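Local structure of type II secretion system protein H (Vibrio cholerae, 4DQ9) at residues R41-Q46 with W53-N58; Q15-L20 with F31-D36. The protein forms part of the pseudopilus tip complex of the type II secretion system, which is critical for recognising and binding the proteins to be secreted. All coordinates share one frame; numbering follows the deposited sequence.

Contact 1: residues R41-Q46 with W53-N58; sequences RLTFLQ and WQKWQN. With NA (sodium ion), chain C; NA (sodium ion), chain D.
Q46 and Q54 face each other as an antiparallel hydrogen-bonded pair: Q46 N reaches Q54 O at 2.9 Å and Q54 N returns to Q46 O at 2.9 Å. A third backbone bond joins W56 N to F44 O at 3.0 Å. Between them L45 and K55 form a non-hydrogen-bonded pair whose side chains diverge. W53 and W56 frame the crossing. L45 CB meets W53 CE3 at 3.8 Å, while the extended Q46 chain, with CG anti to the backbone N (chi1 -174°), brings OE1 to 3.7 Å from W56 CD1. The amide and indole planes are steeply inclined, and N58 CB covers one face of the W56 ring. On the T43 side, CG2 touches K55 CG at 3.8 Å. Further out, T43 OG1 binds one sodium ion together with D36 and is also hydrogen-bonded to Q64; Q54 OE1 binds the other at 2.7 Å, with E110 and a water, while its NE2 is held by K51 O. The chemistry thus divides: backbone bonds fix the start of this hairpin pairing, W53 adds an apolar contact with L45, W56 packs against the Q46 amide, and side-chain oxygens of T43 and Q54 each bind a sodium ion.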
loop_
_atom_site.group_PDB
_atom_site.type_symbol
_atom_site.label_atom_id
_atom_site.label_comp_id
_atom_site.label_asym_id
_atom_site.label_seq_id
_atom_site.Cartn_x
_atom_site.Cartn_y
_atom_site.Cartn_z
ATOM N N ARG A 41 -14.085 -5.178 11.563
ATOM C CA ARG A 41 -13.991 -3.769 11.258
ATOM C C ARG A 41 -13.630 -3.551 9.807
ATOM O O ARG A 41 -12.834 -4.366 9.231
ATOM C CB ARG A 41 -12.927 -3.174 12.174
ATOM C CG ARG A 41 -13.116 -1.701 12.245
ATOM C CD ARG A 41 -12.304 -1.066 13.407
ATOM N NE ARG A 41 -12.564 -1.701 14.678
ATOM C CZ ARG A 41 -11.674 -1.707 15.669
ATOM N NH1 ARG A 41 -10.482 -1.098 15.530
ATOM N NH2 ARG A 41 -11.967 -2.315 16.803
ATOM N N LEU A 42 -14.136 -2.453 9.207
ATOM C CA LEU A 42 -13.738 -2.113 7.870
ATOM C C LEU A 42 -13.261 -0.694 8.030
ATOM O O LEU A 42 -13.996 0.172 8.623
ATOM C CB LEU A 42 -14.947 -2.188 6.955
ATOM C CG LEU A 42 -15.584 -3.579 6.795
ATOM C CD1 LEU A 42 -17.030 -3.445 6.172
ATOM C CD2 LEU A 42 -14.561 -4.421 5.997
ATOM N N THR A 43 -12.092 -0.418 7.452
ATOM C CA THR A 43 -11.599 0.996 7.524
ATOM C C THR A 43 -11.301 1.510 6.118
ATOM O O THR A 43 -10.754 0.772 5.308
ATOM C CB THR A 43 -10.280 1.020 8.288
ATOM O OG1 THR A 43 -10.522 0.397 9.573
ATOM C CG2 THR A 43 -9.750 2.508 8.569
ATOM N N PHE A 44 -11.682 2.771 5.859
ATOM C CA PHE A 44 -11.667 3.338 4.517
ATOM C C PHE A 44 -10.540 4.350 4.483
ATOM O O PHE A 44 -10.564 5.298 5.234
ATOM C CB PHE A 44 -13.039 3.941 4.222
ATOM C CG PHE A 44 -14.137 2.864 4.293
ATOM C CD1 PHE A 44 -14.434 2.108 3.191
ATOM C CD2 PHE A 44 -14.854 2.709 5.481
ATOM C CE1 PHE A 44 -15.416 1.097 3.254
ATOM C CE2 PHE A 44 -15.835 1.670 5.521
ATOM C CZ PHE A 44 -16.047 0.915 4.414
ATOM N N LEU A 45 -9.518 4.050 3.695
ATOM C CA LEU A 45 -8.201 4.723 3.701
ATOM C C LEU A 45 -7.933 5.486 2.393
ATOM O O LEU A 45 -8.462 5.163 1.327
ATOM C CB LEU A 45 -7.111 3.677 3.840
ATOM C CG LEU A 45 -7.268 2.809 5.075
ATOM C CD1 LEU A 45 -6.322 1.602 5.017
ATOM C CD2 LEU A 45 -7.020 3.601 6.355
ATOM N N GLN A 46 -7.081 6.520 2.490
ATOM C CA GLN A 46 -6.544 7.269 1.408
ATOM C C GLN A 46 -5.026 7.186 1.421
ATOM O O GLN A 46 -4.415 7.189 2.452
ATOM C CB GLN A 46 -6.966 8.704 1.480
ATOM C CG GLN A 46 -6.554 9.574 0.256
ATOM C CD GLN A 46 -6.892 11.059 0.374
ATOM O OE1 GLN A 46 -6.940 11.613 1.481
ATOM N NE2 GLN A 46 -7.073 11.738 -0.816
ATOM N N TRP A 53 -0.781 5.467 3.810
ATOM C CA TRP A 53 -2.220 5.182 4.030
ATOM C C TRP A 53 -2.715 5.827 5.355
ATOM O O TRP A 53 -2.143 5.616 6.448
ATOM C CB TRP A 53 -2.512 3.692 4.083
ATOM C CG TRP A 53 -2.217 3.007 2.733
ATOM C CD1 TRP A 53 -1.178 2.247 2.354
ATOM C CD2 TRP A 53 -3.079 3.056 1.583
ATOM N NE1 TRP A 53 -1.303 1.814 1.079
ATOM C CE2 TRP A 53 -2.456 2.344 0.547
ATOM C CE3 TRP A 53 -4.302 3.658 1.336
ATOM C CZ2 TRP A 53 -3.100 2.135 -0.709
ATOM C CZ3 TRP A 53 -4.896 3.473 0.098
ATOM C CH2 TRP A 53 -4.282 2.788 -0.915
ATOM N N GLN A 54 -3.789 6.598 5.253
ATOM C CA GLN A 54 -4.410 7.201 6.424
ATOM C C GLN A 54 -5.885 7.022 6.346
ATOM O O GLN A 54 -6.433 6.915 5.247
ATOM C CB GLN A 54 -4.016 8.698 6.613
ATOM C CG GLN A 54 -2.514 8.936 6.808
ATOM C CD GLN A 54 -1.960 8.450 8.171
ATOM O OE1 GLN A 54 -2.683 8.372 9.181
ATOM N NE2 GLN A 54 -0.674 8.132 8.206
ATOM N N LYS A 55 -6.574 7.032 7.492
ATOM C CA LYS A 55 -8.028 7.043 7.406
ATOM C C LYS A 55 -8.548 8.274 6.598
ATOM O O LYS A 55 -8.038 9.408 6.740
ATOM C CB LYS A 55 -8.673 7.019 8.805
ATOM C CG LYS A 55 -8.376 5.841 9.646
ATOM C CD LYS A 55 -9.065 6.027 11.016
ATOM C CE LYS A 55 -8.741 4.869 11.889
ATOM N NZ LYS A 55 -9.282 5.230 13.247
ATOM N N TRP A 56 -9.510 8.078 5.729
ATOM C CA TRP A 56 -9.957 9.203 4.854
ATOM C C TRP A 56 -10.875 10.113 5.652
ATOM O O TRP A 56 -12.058 9.787 5.814
ATOM C CB TRP A 56 -10.633 8.649 3.595
ATOM C CG TRP A 56 -11.081 9.665 2.637
ATOM C CD1 TRP A 56 -10.438 10.841 2.337
ATOM C CD2 TRP A 56 -12.311 9.692 1.875
ATOM N NE1 TRP A 56 -11.180 11.581 1.457
ATOM C CE2 TRP A 56 -12.316 10.887 1.134
ATOM C CE3 TRP A 56 -13.397 8.821 1.734
ATOM C CZ2 TRP A 56 -13.355 11.212 0.258
ATOM C CZ3 TRP A 56 -14.437 9.184 0.860
ATOM C CH2 TRP A 56 -14.395 10.352 0.151
ATOM N N GLN A 57 -10.406 11.315 5.969
ATOM C CA GLN A 57 -11.326 12.255 6.675
ATOM C C GLN A 57 -12.044 13.052 5.632
ATOM O O GLN A 57 -11.450 13.599 4.716
ATOM C CB GLN A 57 -10.613 13.068 7.757
ATOM C CG GLN A 57 -9.955 12.089 8.683
ATOM C CD GLN A 57 -9.701 12.594 10.042
ATOM O OE1 GLN A 57 -10.587 13.228 10.672
ATOM N NE2 GLN A 57 -8.478 12.308 10.558
ATOM N N ASN A 58 -13.379 12.998 5.671
ATOM C CA ASN A 58 -14.122 13.517 4.572
ATOM C C ASN A 58 -15.504 13.885 5.036
ATOM O O ASN A 58 -15.899 13.473 6.136
ATOM C CB ASN A 58 -14.181 12.513 3.458
ATOM C CG ASN A 58 -15.082 11.329 3.811
ATOM O OD1 ASN A 58 -16.272 11.354 3.492
ATOM N ND2 ASN A 58 -14.559 10.349 4.543
HETATM NA NA NA C . -10.434 -2.228 9.471
HETATM NA NA NA D . -5.111 7.341 9.890
HETATM O O HOH W 1 -6.338 9.344 11.385
#

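Contact 2: residues Q15-L20 with F31-D36; sequences QRLLLL and FGVRID. With NA (sodium ion), chain C.
L20 reaches from the helix to the strand with its two methyl branches divided between neighbours. CD2 goes to F31, lying 3.8 Å from CD2 of the phenyl ring and equally near F31 CB, so the leucine meets the root of the aromatic side chain obliquely. CD1 lies against the next two residues, 3.8 Å from V33 CG2 and 3.6 Å from the backbone O of G32. With chi1 at -93°, well off a staggered value, L20 spans all three residues. In V33, chi1 174° puts CG1 anti to the backbone N and leaves CG2 facing the leucines, L17 CD1 at a looser 4.5 Å. No hydrogen bond links the segments; the join is apolar packing. R34 and D36 are turned to other work: NE and NH2 of R34 both grip D36 OD2 side-on, nearly in the guanidinium plane, and that oxygen also binds a sodium ion at 2.7 Å. Segments 15-20 and 31-36 run close to antiparallel, 154° between directions, their axes approaching to 9.5 Å, as in the long helix packed on a sheet in pseudopilins. V117 of strand 115-117 touches both leucines, F44 of strand 41-48 packs on V33, and W56 meets the F31 ring edge-to-face.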
loop_
_atom_site.group_PDB
_atom_site.type_symbol
_atom_site.label_atom_id
_atom_site.label_comp_id
_atom_site.label_asym_id
_atom_site.label_seq_id
_atom_site.Cartn_x
_atom_site.Cartn_y
_atom_site.Cartn_z
ATOM N N GLN A 15 -22.339 0.629 -0.498
ATOM C CA GLN A 15 -22.493 2.071 -0.718
ATOM C C GLN A 15 -21.188 2.756 -0.490
ATOM O O GLN A 15 -20.828 3.674 -1.272
ATOM C CB GLN A 15 -23.503 2.670 0.210
ATOM C CG GLN A 15 -24.906 2.111 -0.043
ATOM C CD GLN A 15 -25.957 2.635 1.019
ATOM O OE1 GLN A 15 -25.625 3.000 2.154
ATOM N NE2 GLN A 15 -27.238 2.688 0.621
ATOM N N ARG A 16 -20.409 2.250 0.493
ATOM C CA ARG A 16 -19.153 2.900 0.818
ATOM C C ARG A 16 -18.094 2.559 -0.220
ATOM O O ARG A 16 -17.307 3.444 -0.604
ATOM C CB ARG A 16 -18.676 2.494 2.221
ATOM C CG ARG A 16 -19.626 3.102 3.267
ATOM C CD ARG A 16 -19.640 2.249 4.566
ATOM N NE ARG A 16 -20.525 2.875 5.585
ATOM C CZ ARG A 16 -20.135 3.932 6.252
ATOM N NH1 ARG A 16 -18.940 4.404 6.037
ATOM N NH2 ARG A 16 -20.896 4.505 7.199
ATOM N N LEU A 17 -18.080 1.320 -0.708
ATOM C CA LEU A 17 -17.120 0.945 -1.699
ATOM C C LEU A 17 -17.416 1.775 -3.014
ATOM O O LEU A 17 -16.472 2.266 -3.672
ATOM C CB LEU A 17 -17.224 -0.498 -1.943
ATOM C CG LEU A 17 -16.303 -1.043 -3.014
ATOM C CD1 LEU A 17 -14.832 -0.857 -2.629
ATOM C CD2 LEU A 17 -16.670 -2.540 -3.297
ATOM N N LEU A 18 -18.676 1.863 -3.398
ATOM C CA LEU A 18 -19.049 2.569 -4.625
ATOM C C LEU A 18 -18.565 3.980 -4.481
ATOM O O LEU A 18 -17.996 4.585 -5.421
ATOM C CB LEU A 18 -20.545 2.486 -4.849
ATOM C CG LEU A 18 -21.188 1.277 -5.482
ATOM C CD1 LEU A 18 -22.674 1.669 -5.960
ATOM C CD2 LEU A 18 -20.540 0.736 -6.617
ATOM N N LEU A 19 -18.789 4.584 -3.304
ATOM C CA LEU A 19 -18.430 5.968 -3.064
ATOM C C LEU A 19 -16.934 6.177 -3.228
ATOM O O LEU A 19 -16.455 7.173 -3.864
ATOM C CB LEU A 19 -18.906 6.439 -1.687
ATOM C CG LEU A 19 -18.875 7.920 -1.502
ATOM C CD1 LEU A 19 -19.946 8.476 -0.476
ATOM C CD2 LEU A 19 -17.486 8.223 -0.963
ATOM N N LEU A 20 -16.133 5.263 -2.677
ATOM C CA LEU A 20 -14.676 5.422 -2.718
ATOM C C LEU A 20 -14.215 5.230 -4.170
ATOM O O LEU A 20 -13.291 5.958 -4.558
ATOM C CB LEU A 20 -13.936 4.310 -1.991
ATOM C CG LEU A 20 -13.497 4.347 -0.549
ATOM C CD1 LEU A 20 -12.574 3.041 -0.204
ATOM C CD2 LEU A 20 -13.038 5.709 -0.041
ATOM N N PHE A 31 -7.542 5.203 -3.000
ATOM C CA PHE A 31 -8.161 4.815 -1.738
ATOM C C PHE A 31 -8.048 3.326 -1.518
ATOM O O PHE A 31 -7.471 2.645 -2.338
ATOM C CB PHE A 31 -9.634 5.290 -1.755
ATOM C CG PHE A 31 -9.764 6.787 -1.840
ATOM C CD1 PHE A 31 -9.785 7.457 -3.084
ATOM C CD2 PHE A 31 -9.834 7.581 -0.693
ATOM C CE1 PHE A 31 -9.893 8.813 -3.171
ATOM C CE2 PHE A 31 -9.901 8.951 -0.787
ATOM C CZ PHE A 31 -9.959 9.583 -1.986
ATOM N N GLY A 32 -8.514 2.851 -0.392
ATOM C CA GLY A 32 -8.372 1.469 -0.114
ATOM C C GLY A 32 -9.313 1.076 1.023
ATOM O O GLY A 32 -9.783 1.939 1.754
ATOM N N VAL A 33 -9.522 -0.244 1.222
ATOM C CA VAL A 33 -10.315 -0.714 2.325
ATOM C C VAL A 33 -9.464 -1.760 3.076
ATOM O O VAL A 33 -8.846 -2.636 2.471
ATOM C CB VAL A 33 -11.617 -1.385 1.914
ATOM C CG1 VAL A 33 -12.252 -1.960 3.156
ATOM C CG2 VAL A 33 -12.469 -0.467 1.137
ATOM N N ARG A 34 -9.270 -1.547 4.393
ATOM C CA ARG A 34 -8.647 -2.549 5.269
ATOM C C ARG A 34 -9.749 -3.368 5.968
ATOM O O ARG A 34 -10.694 -2.746 6.511
ATOM C CB ARG A 34 -7.703 -1.939 6.255
ATOM C CG ARG A 34 -6.930 -3.106 6.897
ATOM C CD ARG A 34 -5.896 -2.673 7.752
ATOM N NE ARG A 34 -6.562 -2.104 8.916
ATOM C CZ ARG A 34 -6.521 -0.838 9.288
ATOM N NH1 ARG A 34 -5.860 0.069 8.602
ATOM N NH2 ARG A 34 -7.219 -0.496 10.368
ATOM N N ILE A 35 -9.767 -4.695 5.768
ATOM C CA ILE A 35 -10.689 -5.534 6.442
ATOM C C ILE A 35 -9.962 -6.223 7.619
ATOM O O ILE A 35 -8.912 -6.836 7.428
ATOM C CB ILE A 35 -11.127 -6.617 5.422
ATOM C CG1 ILE A 35 -11.645 -6.004 4.106
ATOM C CG2 ILE A 35 -12.195 -7.561 6.088
ATOM C CD1 ILE A 35 -11.823 -7.017 2.921
ATOM N N ASP A 36 -10.527 -6.152 8.824
ATOM C CA ASP A 36 -9.978 -6.776 10.039
ATOM C C ASP A 36 -11.014 -7.792 10.503
ATOM O O ASP A 36 -11.995 -7.475 11.110
ATOM C CB ASP A 36 -9.675 -5.737 11.060
ATOM C CG ASP A 36 -8.513 -4.703 10.622
ATOM O OD1 ASP A 36 -7.429 -5.129 10.072
ATOM O OD2 ASP A 36 -8.547 -3.446 11.012
HETATM NA NA NA C . -10.434 -2.228 9.471
#

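Contact 2 precedes contact 1 along the chain, and their centres lie 8 Å apart. They meet through strands 31-36 and 41-48, consecutive in sequence and neighbours in one antiparallel sheet, where T43 N probably bonds to R34 O and L45 N to G32 O, each at 2.9 Å. Contact 2 sets helix 2-27 against this sheet; contact 1 adds strand 54-66 at its edge. W53 CH2 also comes 3.5 Å from F31 O. One sodium ion is shared, with D36 and T43 as protein ligands from adjacent strands. Together the contacts illustrate how one sheet of a pseudopilin domain is built up and covered by its long helix, with helix-on-sheet packing and hairpin pairing joined where strands 31-36 and 41-48 lie side by side.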